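Local coordinates for GCN5-related N-acetyltransferase (Streptococcus suis, PDB 3G3S), which probably transfers an acetyl group from acetyl-CoA to an amine of an unidentified substrate, at residues Phe53-Gly58 against Ile74-Asn79; Pro60-Leu65 against Ile86-Gly91; Thr102-Glu107 against Gly216-Trp221; Thr106-Gly111 against Leu235-Asp240. All coordinates share one frame; numbering follows the deposited sequence.

Overall arrangement
Both halves of one long mixed sheet are represented. Interaction 1 pairs two parallel strands of the N-terminal half, and interaction 2 packs helices 62-68 and 80-90 beside it; their centres lie about 11 Å apart and they meet where L56 CD1 touches L65 CD2 at 3.8 Å. Interactions 3 and 4 share T106 and E107 in the loop after strand 94-102. Their centres are about 8 Å apart, and a probable hydrogen bond of 2.5 Å between P219 O and Y237 OH joins them. The two pairs are remote: interactions 2 and 4 are centred about 36 Å apart. A cacodylate ion, probably from the crystallisation liquor, lies about 3 Å from the W221 side chain of interaction 3.

Interaction 1: Phe53-Gly58 against Ile74-Asn79; sequences FGFLAG and ILVPQN. With EDO (1,2-ethanediol), chain H; EDO (1,2-ethanediol), chain G.
Q78 OE1 accepts the backbone N-H of G58 at 2.7 Å, nearly straight (170°), with the donor tilted out of the carboxamide plane. CG of Q78 stands anti to its backbone N (chi1 178°) and the chain runs on extended. At the other end of the amide, NE2 bonds L12 O. This side-chain bond adds a rung to a parallel ladder: I74 O takes G54 N, G54 O takes V76 N at 2.8 Å, V76 O takes L56 N, and L56 O takes Q78 N. Strands 52-58 and 73-77, their axes 4.7 Å apart here, are the two strands of a beta-alpha-beta unit joined through helix 62-68. On one face of the sheet the F53 ring lies beside I74, whose CB sits over the ring in a CH-pi contact, 4.2 Å from the centroid, while I74 CD1 reaches F53 CZ at 3.7 Å. V76 CG2 approaches the edge of that ring, and V76 CB touches F55 CD2 at 3.6 Å. L56, on the other face, packs on W82 and I86 of helix 80-90, which N79 caps, OD1 accepting from W82 N. An ethanediol, probably from the crystallisation liquor, donates from O2 to Q78 O at 3.2 Å.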
loop_
_atom_site.group_PDB
_atom_site.type_symbol
_atom_site.label_atom_id
_atom_site.label_comp_id
_atom_site.label_asym_id
_atom_site.label_seq_id
_atom_site.Cartn_x
_atom_site.Cartn_y
_atom_site.Cartn_z
ATOM N N PHE A 53 6.616 15.749 11.689
ATOM C CA PHE A 53 7.392 14.706 12.311
ATOM C C PHE A 53 8.516 14.355 11.372
ATOM O O PHE A 53 8.327 14.268 10.155
ATOM C CB PHE A 53 6.583 13.446 12.556
ATOM C CG PHE A 53 5.776 13.522 13.804
ATOM C CD1 PHE A 53 4.559 14.190 13.819
ATOM C CD2 PHE A 53 6.243 12.948 14.975
ATOM C CE1 PHE A 53 3.822 14.273 14.991
ATOM C CE2 PHE A 53 5.488 13.031 16.167
ATOM C CZ PHE A 53 4.302 13.682 16.169
ATOM N N GLY A 54 9.648 14.045 11.975
ATOM C CA GLY A 54 10.840 13.589 11.277
ATOM C C GLY A 54 11.296 12.334 11.998
ATOM O O GLY A 54 11.807 12.420 13.108
ATOM N N PHE A 55 11.029 11.168 11.423
ATOM C CA PHE A 55 11.493 9.908 12.000
ATOM C C PHE A 55 12.787 9.543 11.350
ATOM O O PHE A 55 12.842 9.343 10.137
ATOM C CB PHE A 55 10.495 8.794 11.789
ATOM C CG PHE A 55 9.223 8.974 12.566
ATOM C CD1 PHE A 55 8.163 9.690 12.031
ATOM C CD2 PHE A 55 9.109 8.443 13.838
ATOM C CE1 PHE A 55 6.983 9.826 12.746
ATOM C CE2 PHE A 55 7.920 8.586 14.578
ATOM C CZ PHE A 55 6.876 9.274 14.036
ATOM N N LEU A 56 13.813 9.375 12.173
ATOM C CA LEU A 56 15.181 9.183 11.679
ATOM C C LEU A 56 15.721 7.773 11.876
ATOM O O LEU A 56 15.933 7.370 12.991
ATOM C CB LEU A 56 16.060 10.171 12.430
ATOM C CG LEU A 56 15.665 11.632 12.163
ATOM C CD1 LEU A 56 15.989 12.494 13.431
ATOM C CD2 LEU A 56 16.310 12.092 10.862
ATOM N N ALA A 57 16.003 7.055 10.792
ATOM C CA ALA A 57 16.454 5.660 10.879
ATOM C C ALA A 57 17.854 5.387 10.261
ATOM O O ALA A 57 18.400 6.172 9.449
ATOM C CB ALA A 57 15.402 4.761 10.254
ATOM N N GLY A 58 18.459 4.285 10.703
ATOM C CA GLY A 58 19.763 3.876 10.192
ATOM C C GLY A 58 20.922 4.576 10.897
ATOM O O GLY A 58 20.837 4.919 12.052
ATOM N N ILE A 74 8.725 17.588 15.266
ATOM C CA ILE A 74 9.135 16.655 16.317
ATOM C C ILE A 74 10.103 15.648 15.643
ATOM O O ILE A 74 9.717 14.955 14.682
ATOM C CB ILE A 74 7.938 15.917 17.042
ATOM C CG1 ILE A 74 6.982 16.947 17.701
ATOM C CG2 ILE A 74 8.478 14.880 18.068
ATOM C CD1 ILE A 74 5.674 16.315 18.312
ATOM N N LEU A 75 11.364 15.638 16.102
ATOM C CA LEU A 75 12.387 14.714 15.635
ATOM C C LEU A 75 12.320 13.451 16.482
ATOM O O LEU A 75 12.380 13.530 17.723
ATOM C CB LEU A 75 13.785 15.288 15.816
ATOM C CG LEU A 75 14.073 16.606 15.138
ATOM C CD1 LEU A 75 15.530 16.975 15.374
ATOM C CD2 LEU A 75 13.781 16.481 13.680
ATOM N N VAL A 76 12.220 12.298 15.831
ATOM C CA VAL A 76 12.149 11.044 16.554
ATOM C C VAL A 76 13.311 10.127 16.134
ATOM O O VAL A 76 13.266 9.525 15.079
ATOM C CB VAL A 76 10.807 10.320 16.364
ATOM C CG1 VAL A 76 10.807 9.045 17.258
ATOM C CG2 VAL A 76 9.597 11.250 16.666
ATOM N N PRO A 77 14.344 10.011 16.979
ATOM C CA PRO A 77 15.473 9.149 16.675
ATOM C C PRO A 77 15.165 7.661 16.838
ATOM O O PRO A 77 14.600 7.256 17.858
ATOM C CB PRO A 77 16.494 9.527 17.732
ATOM C CG PRO A 77 15.749 10.058 18.855
ATOM C CD PRO A 77 14.507 10.687 18.286
ATOM N N GLN A 78 15.568 6.859 15.863
ATOM C CA GLN A 78 15.365 5.432 15.937
ATOM C C GLN A 78 16.174 4.862 17.073
ATOM O O GLN A 78 15.765 3.896 17.725
ATOM C CB GLN A 78 15.854 4.780 14.662
ATOM C CG GLN A 78 15.738 3.251 14.651
ATOM C CD GLN A 78 16.195 2.644 13.339
ATOM O OE1 GLN A 78 17.267 3.003 12.780
ATOM N NE2 GLN A 78 15.404 1.712 12.834
ATOM N N ASN A 79 17.340 5.450 17.293
ATOM C CA ASN A 79 18.291 4.930 18.269
ATOM C C ASN A 79 19.116 6.021 18.957
ATOM O O ASN A 79 19.061 7.186 18.604
ATOM C CB ASN A 79 19.185 3.881 17.587
ATOM C CG ASN A 79 19.902 4.433 16.376
ATOM O OD1 ASN A 79 20.629 5.375 16.511
ATOM N ND2 ASN A 79 19.677 3.867 15.198
HETATM C C1 EDO H . 16.179 6.784 20.837
HETATM O O1 EDO H . 15.563 5.558 20.466
HETATM C C2 EDO H . 17.139 6.492 21.974
HETATM O O2 EDO H . 16.348 6.103 23.098
HETATM C C1 EDO G . 12.846 1.212 17.577
HETATM O O1 EDO G . 12.895 0.668 16.249
HETATM C C2 EDO G . 12.344 2.639 17.556
HETATM O O2 EDO G . 12.799 3.312 18.709
#

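Interaction 2: Pro60-Leu65 against Ile86-Gly91; sequences PHRDLL and IEEVYG
R62 holds CG between its backbone N and carbonyl carbon (chi1 65°), and a bend at chi3 (57°) turns NE; the guanidinium beyond lies against V89, NH2 touching CG2 at 3.6 Å. E88, with CG anti to its backbone N, extends its carboxylate to the edge of the guanidinium, but OE2 stays 4.1 Å from NH1, beyond a salt bridge. Deeper in, L65 meets I86 at about a right angle, CD2 against CG1 at 3.8 Å. L65 CB approaches the edge of the Y90 ring and lies 3.5 Å from its OH, while CG1 of V89 sits over the centre of one face of the same ring. These residues join helix 62-68, the crossover helix of a beta-alpha-beta unit, to helix 80-90; both L65 and I86 also pack on L56 of strand 52-58. At the start of helix 62-68, H61 is the N-cap, its ND1 accepting D63 N in the ring plane. No direct hydrogen bond links the two segments. A water donates to Y90 OH at 2.6 Å and to R62 O at 3.1 Å, and the hydroxyl also bonds E69 OE2. The chemistry is therefore apolar where L65 meets I86 and polar toward solvent, where the attraction between exposed R62 and E88 is probably weakened by solvent.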
loop_
_atom_site.group_PDB
_atom_site.type_symbol
_atom_site.label_atom_id
_atom_site.label_comp_id
_atom_site.label_asym_id
_atom_site.label_seq_id
_atom_site.Cartn_x
_atom_site.Cartn_y
_atom_site.Cartn_z
ATOM N N PRO A 60 23.293 7.522 11.946
ATOM C CA PRO A 60 23.088 8.966 12.110
ATOM C C PRO A 60 23.784 9.673 10.991
ATOM O O PRO A 60 24.866 9.250 10.598
ATOM C CB PRO A 60 23.777 9.294 13.432
ATOM C CG PRO A 60 23.894 8.007 14.125
ATOM C CD PRO A 60 24.015 6.939 13.083
ATOM N N HIS A 61 23.128 10.696 10.462
ATOM C CA HIS A 61 23.611 11.463 9.333
ATOM C C HIS A 61 23.171 12.926 9.446
ATOM O O HIS A 61 21.989 13.222 9.422
ATOM C CB HIS A 61 23.075 10.879 8.033
ATOM C CG HIS A 61 23.897 11.268 6.858
ATOM N ND1 HIS A 61 23.924 12.555 6.375
ATOM C CD2 HIS A 61 24.787 10.568 6.124
ATOM C CE1 HIS A 61 24.779 12.625 5.371
ATOM N NE2 HIS A 61 25.309 11.431 5.191
ATOM N N ARG A 62 24.125 13.855 9.486
ATOM C CA ARG A 62 23.773 15.239 9.737
ATOM C C ARG A 62 23.019 15.897 8.586
ATOM O O ARG A 62 22.240 16.814 8.829
ATOM C CB ARG A 62 24.999 16.052 10.169
ATOM C CG ARG A 62 26.048 16.174 9.104
ATOM C CD ARG A 62 27.251 16.995 9.571
ATOM N NE ARG A 62 27.895 16.461 10.781
ATOM C CZ ARG A 62 28.020 17.082 11.955
ATOM N NH1 ARG A 62 28.623 16.446 12.957
ATOM N NH2 ARG A 62 27.592 18.335 12.144
ATOM N N ASP A 63 23.178 15.429 7.350
ATOM C CA ASP A 63 22.437 16.051 6.261
ATOM C C ASP A 63 20.926 15.818 6.365
ATOM O O ASP A 63 20.138 16.668 5.923
ATOM C CB ASP A 63 22.945 15.592 4.911
ATOM C CG ASP A 63 24.338 16.119 4.594
ATOM O OD1 ASP A 63 24.923 16.869 5.416
ATOM O OD2 ASP A 63 24.835 15.749 3.509
ATOM N N LEU A 64 20.512 14.683 6.924
ATOM C CA LEU A 64 19.086 14.449 7.099
ATOM C C LEU A 64 18.479 15.385 8.180
ATOM O O LEU A 64 17.332 15.836 8.076
ATOM C CB LEU A 64 18.823 12.963 7.411
ATOM C CG LEU A 64 19.081 11.939 6.285
ATOM C CD1 LEU A 64 18.780 10.513 6.756
ATOM C CD2 LEU A 64 18.277 12.270 5.003
ATOM N N LEU A 65 19.244 15.645 9.230
ATOM C CA LEU A 65 18.848 16.599 10.282
ATOM C C LEU A 65 18.668 17.996 9.683
ATOM O O LEU A 65 17.769 18.763 10.058
ATOM C CB LEU A 65 19.894 16.637 11.392
ATOM C CG LEU A 65 20.111 15.328 12.153
ATOM C CD1 LEU A 65 21.220 15.363 13.169
ATOM C CD2 LEU A 65 18.779 14.940 12.853
ATOM N N ILE A 86 22.075 14.487 17.352
ATOM C CA ILE A 86 21.182 15.635 17.491
ATOM C C ILE A 86 21.708 16.565 18.597
ATOM O O ILE A 86 21.821 17.766 18.414
ATOM C CB ILE A 86 19.703 15.169 17.833
ATOM C CG1 ILE A 86 19.069 14.422 16.643
ATOM C CG2 ILE A 86 18.828 16.343 18.168
ATOM C CD1 ILE A 86 17.775 13.594 16.970
ATOM N N GLU A 87 22.035 15.989 19.751
ATOM C CA GLU A 87 22.454 16.792 20.903
ATOM C C GLU A 87 23.781 17.438 20.641
ATOM O O GLU A 87 23.986 18.583 21.012
ATOM C CB GLU A 87 22.521 15.974 22.164
ATOM C CG GLU A 87 21.119 15.520 22.600
ATOM C CD GLU A 87 21.104 14.685 23.819
ATOM O OE1 GLU A 87 22.167 14.496 24.423
ATOM O OE2 GLU A 87 20.014 14.200 24.180
ATOM N N GLU A 88 24.673 16.694 20.018
ATOM C CA GLU A 88 25.989 17.200 19.683
ATOM C C GLU A 88 25.936 18.368 18.712
ATOM O O GLU A 88 26.606 19.398 18.910
ATOM C CB GLU A 88 26.840 16.082 19.074
ATOM C CG GLU A 88 28.196 16.564 18.558
ATOM C CD GLU A 88 29.060 15.435 18.096
ATOM O OE1 GLU A 88 29.705 14.809 18.965
ATOM O OE2 GLU A 88 29.102 15.198 16.875
ATOM N N VAL A 89 25.178 18.194 17.640
ATOM C CA VAL A 89 25.092 19.216 16.597
ATOM C C VAL A 89 24.363 20.496 17.026
ATOM O O VAL A 89 24.782 21.595 16.657
ATOM C CB VAL A 89 24.414 18.680 15.329
ATOM C CG1 VAL A 89 24.153 19.831 14.316
ATOM C CG2 VAL A 89 25.233 17.541 14.678
ATOM N N TYR A 90 23.304 20.372 17.815
ATOM C CA TYR A 90 22.431 21.507 18.145
ATOM C C TYR A 90 22.457 22.027 19.591
ATOM O O TYR A 90 21.917 23.098 19.862
ATOM C CB TYR A 90 20.984 21.168 17.750
ATOM C CG TYR A 90 20.817 20.867 16.272
ATOM C CD1 TYR A 90 20.771 21.892 15.321
ATOM C CD2 TYR A 90 20.737 19.558 15.812
ATOM C CE1 TYR A 90 20.648 21.614 13.960
ATOM C CE2 TYR A 90 20.595 19.279 14.454
ATOM C CZ TYR A 90 20.564 20.297 13.534
ATOM O OH TYR A 90 20.415 19.983 12.201
ATOM N N GLY A 91 23.065 21.287 20.507
ATOM C CA GLY A 91 23.210 21.749 21.869
ATOM C C GLY A 91 21.924 22.245 22.434
ATOM O O GLY A 91 20.928 21.506 22.426
HETATM O O HOH W 1 22.537 19.005 10.971
#

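Interaction 3: Thr102-Glu107 against Gly216-Trp221; sequences TKKDTE and GLYPSW
K104 NZ is gripped by S220 OG at 2.7 Å and by a water at 2.6 Å, with a weak, longer bond to W221 O. The same carbonyl oxygen takes the hydroxyl of T102: OG1 donates to W221 O at 2.7 Å, the donor tilted 19° from the carbonyl plane. The water ties the group together, donating to T102 OG1, accepting from K104 NZ and W221 N, and bonding Y218 OH at 2.9 Å. Beyond the water, K104 reaches the Y218 ring from one side, its O over the face and its side chain crossing the tyrosine at about a right angle, CD 3.8 Å from CE2; T106 OG1 comes in at the edge, in the ring plane, 2.7 Å from the phenol OH, either hydroxyl being able to donate. Strands 94-102 and 218-223 are antiparallel neighbours in the central sheet of this GNAT fold, and the contact lies where the first strand ends. In the second shell, E186 OE2 bonds S220 OG, consistent with the serine, which accepts from K104, donating its own hydrogen to the carboxylate; S228 OG bonds W221 NE1. The W221 ring packs on L231, A232 and L235 of helix 226-235.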
loop_
_atom_site.group_PDB
_atom_site.type_symbol
_atom_site.label_atom_id
_atom_site.label_comp_id
_atom_site.label_asym_id
_atom_site.label_seq_id
_atom_site.Cartn_x
_atom_site.Cartn_y
_atom_site.Cartn_z
ATOM N N THR A 102 1.880 3.642 22.200
ATOM C CA THR A 102 0.885 2.694 22.714
ATOM C C THR A 102 0.910 1.455 21.819
ATOM O O THR A 102 1.377 1.492 20.682
ATOM C CB THR A 102 -0.533 3.326 22.788
ATOM O OG1 THR A 102 -1.060 3.549 21.471
ATOM C CG2 THR A 102 -0.506 4.653 23.595
ATOM N N LYS A 103 0.423 0.339 22.365
ATOM C CA LYS A 103 0.367 -0.915 21.650
ATOM C C LYS A 103 -0.646 -0.756 20.542
ATOM O O LYS A 103 -1.649 -0.064 20.720
ATOM C CB LYS A 103 -0.020 -2.054 22.601
ATOM C CG LYS A 103 1.028 -2.304 23.662
ATOM C CD LYS A 103 0.782 -3.594 24.447
ATOM C CE LYS A 103 1.870 -3.784 25.505
ATOM N NZ LYS A 103 1.681 -5.008 26.331
ATOM N N LYS A 104 -0.378 -1.381 19.398
ATOM C CA LYS A 104 -1.265 -1.317 18.243
ATOM C C LYS A 104 -2.288 -2.446 18.151
ATOM O O LYS A 104 -2.963 -2.557 17.133
ATOM C CB LYS A 104 -0.443 -1.272 16.957
ATOM C CG LYS A 104 0.582 -0.119 16.931
ATOM C CD LYS A 104 -0.088 1.211 17.187
ATOM C CE LYS A 104 0.892 2.366 17.413
ATOM N NZ LYS A 104 0.118 3.557 17.945
ATOM N N ASP A 105 -2.412 -3.253 19.197
ATOM C CA ASP A 105 -3.374 -4.390 19.235
ATOM C C ASP A 105 -4.547 -4.147 20.191
ATOM O O ASP A 105 -5.094 -5.082 20.804
ATOM C CB ASP A 105 -2.641 -5.675 19.652
ATOM C CG ASP A 105 -2.016 -5.572 21.027
ATOM O OD1 ASP A 105 -2.151 -4.517 21.681
ATOM O OD2 ASP A 105 -1.369 -6.553 21.453
ATOM N N THR A 106 -4.949 -2.896 20.284
ATOM C CA THR A 106 -5.960 -2.445 21.215
ATOM C C THR A 106 -7.295 -3.162 21.137
ATOM O O THR A 106 -7.852 -3.331 20.068
ATOM C CB THR A 106 -6.250 -0.971 20.946
ATOM O OG1 THR A 106 -5.015 -0.307 20.682
ATOM C CG2 THR A 106 -6.923 -0.343 22.120
ATOM N N GLU A 107 -7.807 -3.555 22.296
ATOM C CA GLU A 107 -9.146 -4.102 22.406
ATOM C C GLU A 107 -9.975 -2.968 22.982
ATOM O O GLU A 107 -9.782 -2.601 24.126
ATOM C CB GLU A 107 -9.186 -5.316 23.358
ATOM C CG GLU A 107 -8.425 -6.560 22.897
ATOM C CD GLU A 107 -8.317 -7.633 24.007
ATOM O OE1 GLU A 107 -9.242 -7.750 24.850
ATOM O OE2 GLU A 107 -7.298 -8.362 24.024
ATOM N N GLY A 216 -13.770 0.000 9.824
ATOM C CA GLY A 216 -12.659 -0.947 9.746
ATOM C C GLY A 216 -11.261 -0.340 9.801
ATOM O O GLY A 216 -10.292 -0.998 9.447
ATOM N N LEU A 217 -11.153 0.894 10.274
ATOM C CA LEU A 217 -9.877 1.582 10.395
ATOM C C LEU A 217 -9.336 1.431 11.803
ATOM O O LEU A 217 -10.108 1.401 12.756
ATOM C CB LEU A 217 -10.070 3.070 10.094
ATOM C CG LEU A 217 -10.655 3.379 8.721
ATOM C CD1 LEU A 217 -10.972 4.840 8.600
ATOM C CD2 LEU A 217 -9.701 2.925 7.638
ATOM N N TYR A 218 -8.023 1.278 11.950
ATOM C CA TYR A 218 -7.424 1.249 13.279
ATOM C C TYR A 218 -7.134 2.679 13.706
ATOM O O TYR A 218 -6.466 3.422 12.955
ATOM C CB TYR A 218 -6.132 0.443 13.337
ATOM C CG TYR A 218 -5.497 0.534 14.694
ATOM C CD1 TYR A 218 -6.074 -0.101 15.781
ATOM C CD2 TYR A 218 -4.343 1.299 14.925
ATOM C CE1 TYR A 218 -5.536 -0.001 17.049
ATOM C CE2 TYR A 218 -3.790 1.387 16.205
ATOM C CZ TYR A 218 -4.409 0.722 17.266
ATOM O OH TYR A 218 -3.900 0.789 18.534
ATOM N N PRO A 219 -7.688 3.119 14.854
ATOM C CA PRO A 219 -7.409 4.445 15.388
ATOM C C PRO A 219 -6.171 4.421 16.274
ATOM O O PRO A 219 -6.197 3.962 17.410
ATOM C CB PRO A 219 -8.668 4.763 16.194
ATOM C CG PRO A 219 -9.168 3.424 16.637
ATOM C CD PRO A 219 -8.680 2.398 15.685
ATOM N N SER A 220 -5.050 4.891 15.736
ATOM C CA SER A 220 -3.794 4.895 16.508
ATOM C C SER A 220 -3.628 6.070 17.444
ATOM O O SER A 220 -4.038 7.201 17.115
ATOM C CB SER A 220 -2.594 4.947 15.540
ATOM O OG SER A 220 -1.386 5.076 16.244
ATOM N N TRP A 221 -2.974 5.829 18.575
ATOM C CA TRP A 221 -2.638 6.888 19.534
ATOM C C TRP A 221 -1.141 6.866 19.849
ATOM O O TRP A 221 -0.572 5.818 20.185
ATOM C CB TRP A 221 -3.411 6.710 20.830
ATOM C CG TRP A 221 -3.461 7.903 21.723
ATOM C CD1 TRP A 221 -2.458 8.398 22.506
ATOM C CD2 TRP A 221 -4.601 8.709 21.991
ATOM N NE1 TRP A 221 -2.892 9.475 23.227
ATOM C CE2 TRP A 221 -4.207 9.695 22.940
ATOM C CE3 TRP A 221 -5.917 8.713 21.515
ATOM C CZ2 TRP A 221 -5.073 10.684 23.396
ATOM C CZ3 TRP A 221 -6.790 9.702 21.987
ATOM C CH2 TRP A 221 -6.356 10.669 22.919
HETATM O O HOH W 2 -2.138 2.946 19.159
#

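Interaction 4: Thr106-Gly111 against Leu235-Asp240; sequences TEFDLG and LGYELD
G236 and F108 bring their CA atoms to 5.5 Å where two linkers of the GNAT fold pass each other. G236 has positive phi (116°) and closes helix 226-235 with a Schellman motif before the chain enters strand 239-248; the other segment leads into helix 110-118, with D109 as N-cap. No direct hydrogen bond spans the gap. F108 carries the contact with CG anti to its carbonyl carbon (chi1 -66°), its ring standing in a T-shaped (edge-to-face) stack on Y237: the centroids are 5.1 Å apart and the planes at 83°, with CE1 above the tyrosine ring and offset toward its rim. The carbonyl of L235 also meets the F108 edge, O lying in the ring plane 3.4 Å from CD1. One face of the F108 ring receives T106 CG2, a methyl that also touches G236 O at 3.4 Å. Outside the two segments, Y237 OH bonds P219 O and its ring meets that of W221, while L113 and L213 pack on F108. Waters supply the polar links. One accepts from D109 N at 2.8 Å and donates to L235 O at 2.9 Å; another accepts from E107 N and gives a weak bond to G236 O. A third meets T106 OG1, already bonded to Y218 OH, at 2.8 Å and accepts from E238 N at 3.1 Å.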
loop_
_atom_site.group_PDB
_atom_site.type_symbol
_atom_site.label_atom_id
_atom_site.label_comp_id
_atom_site.label_asym_id
_atom_site.label_seq_id
_atom_site.Cartn_x
_atom_site.Cartn_y
_atom_site.Cartn_z
ATOM N N THR A 106 -4.949 -2.896 20.284
ATOM C CA THR A 106 -5.960 -2.445 21.215
ATOM C C THR A 106 -7.295 -3.162 21.137
ATOM O O THR A 106 -7.852 -3.331 20.068
ATOM C CB THR A 106 -6.250 -0.971 20.946
ATOM O OG1 THR A 106 -5.015 -0.307 20.682
ATOM C CG2 THR A 106 -6.923 -0.343 22.120
ATOM N N GLU A 107 -7.807 -3.555 22.296
ATOM C CA GLU A 107 -9.146 -4.102 22.406
ATOM C C GLU A 107 -9.975 -2.968 22.982
ATOM O O GLU A 107 -9.782 -2.601 24.126
ATOM C CB GLU A 107 -9.186 -5.316 23.358
ATOM C CG GLU A 107 -8.425 -6.560 22.897
ATOM C CD GLU A 107 -8.317 -7.633 24.007
ATOM O OE1 GLU A 107 -9.242 -7.750 24.850
ATOM O OE2 GLU A 107 -7.298 -8.362 24.024
ATOM N N PHE A 108 -10.866 -2.397 22.188
ATOM C CA PHE A 108 -11.735 -1.308 22.640
ATOM C C PHE A 108 -13.043 -1.826 23.229
ATOM O O PHE A 108 -13.572 -2.814 22.758
ATOM C CB PHE A 108 -12.074 -0.377 21.483
ATOM C CG PHE A 108 -10.887 0.364 20.957
ATOM C CD1 PHE A 108 -10.314 1.373 21.709
ATOM C CD2 PHE A 108 -10.340 0.056 19.721
ATOM C CE1 PHE A 108 -9.214 2.058 21.239
ATOM C CE2 PHE A 108 -9.232 0.748 19.247
ATOM C CZ PHE A 108 -8.678 1.741 20.003
ATOM N N ASP A 109 -13.553 -1.128 24.238
ATOM C CA ASP A 109 -14.816 -1.465 24.885
ATOM C C ASP A 109 -15.794 -0.531 24.252
ATOM O O ASP A 109 -15.887 0.620 24.633
ATOM C CB ASP A 109 -14.668 -1.259 26.384
ATOM C CG ASP A 109 -15.935 -1.533 27.165
ATOM O OD1 ASP A 109 -17.014 -1.629 26.557
ATOM O OD2 ASP A 109 -15.819 -1.599 28.409
ATOM N N LEU A 110 -16.504 -1.009 23.249
ATOM C CA LEU A 110 -17.440 -0.166 22.527
ATOM C C LEU A 110 -18.530 0.430 23.413
ATOM O O LEU A 110 -19.015 1.539 23.148
ATOM C CB LEU A 110 -18.126 -0.956 21.413
ATOM C CG LEU A 110 -17.311 -1.694 20.348
ATOM C CD1 LEU A 110 -18.277 -2.319 19.327
ATOM C CD2 LEU A 110 -16.311 -0.786 19.654
ATOM N N GLY A 111 -18.952 -0.316 24.433
ATOM C CA GLY A 111 -20.008 0.163 25.349
ATOM C C GLY A 111 -19.533 1.371 26.120
ATOM O O GLY A 111 -20.225 2.378 26.235
ATOM N N LEU A 235 -9.328 5.481 27.263
ATOM C CA LEU A 235 -10.000 5.087 26.022
ATOM C C LEU A 235 -9.724 3.656 25.616
ATOM O O LEU A 235 -10.278 3.183 24.637
ATOM C CB LEU A 235 -9.614 6.034 24.884
ATOM C CG LEU A 235 -10.083 7.484 25.068
ATOM C CD1 LEU A 235 -9.397 8.378 24.079
ATOM C CD2 LEU A 235 -11.602 7.615 24.942
ATOM N N GLY A 236 -8.818 2.988 26.320
ATOM C CA GLY A 236 -8.527 1.570 26.082
ATOM C C GLY A 236 -7.141 1.243 25.606
ATOM O O GLY A 236 -6.800 0.076 25.516
ATOM N N TYR A 237 -6.340 2.254 25.274
ATOM C CA TYR A 237 -4.986 1.994 24.807
ATOM C C TYR A 237 -4.101 1.551 25.968
ATOM O O TYR A 237 -4.381 1.845 27.136
ATOM C CB TYR A 237 -4.405 3.243 24.114
ATOM C CG TYR A 237 -5.174 3.694 22.901
ATOM C CD1 TYR A 237 -4.886 3.172 21.655
ATOM C CD2 TYR A 237 -6.158 4.665 22.984
ATOM C CE1 TYR A 237 -5.591 3.548 20.549
ATOM C CE2 TYR A 237 -6.837 5.090 21.865
ATOM C CZ TYR A 237 -6.534 4.546 20.632
ATOM O OH TYR A 237 -7.238 4.905 19.500
ATOM N N GLU A 238 -3.045 0.815 25.658
ATOM C CA GLU A 238 -2.079 0.407 26.657
ATOM C C GLU A 238 -0.719 0.879 26.214
ATOM O O GLU A 238 -0.384 0.837 25.024
ATOM C CB GLU A 238 -2.053 -1.099 26.838
ATOM C CG GLU A 238 -3.309 -1.617 27.513
ATOM C CD GLU A 238 -3.301 -3.111 27.712
ATOM O OE1 GLU A 238 -2.227 -3.729 27.550
ATOM O OE2 GLU A 238 -4.384 -3.661 28.038
ATOM N N LEU A 239 0.059 1.319 27.188
ATOM C CA LEU A 239 1.402 1.812 26.957
ATOM C C LEU A 239 2.285 0.729 26.353
ATOM O O LEU A 239 2.216 -0.440 26.769
ATOM C CB LEU A 239 2.021 2.257 28.278
ATOM C CG LEU A 239 3.500 2.652 28.272
ATOM C CD1 LEU A 239 3.755 3.972 27.530
ATOM C CD2 LEU A 239 4.013 2.749 29.714
ATOM N N ASP A 240 3.073 1.116 25.348
ATOM C CA ASP A 240 4.085 0.263 24.754
ATOM C C ASP A 240 5.363 0.671 25.480
ATOM O O ASP A 240 5.864 -0.052 26.339
ATOM C CB ASP A 240 4.170 0.487 23.236
ATOM C CG ASP A 240 5.324 -0.291 22.569
ATOM O OD1 ASP A 240 6.014 -1.069 23.262
ATOM O OD2 ASP A 240 5.517 -0.142 21.333
HETATM O O HOH W 3 -3.123 -0.186 22.770
HETATM O O HOH W 4 -6.054 -3.101 24.512
HETATM O O HOH W 5 -12.109 1.025 25.350
#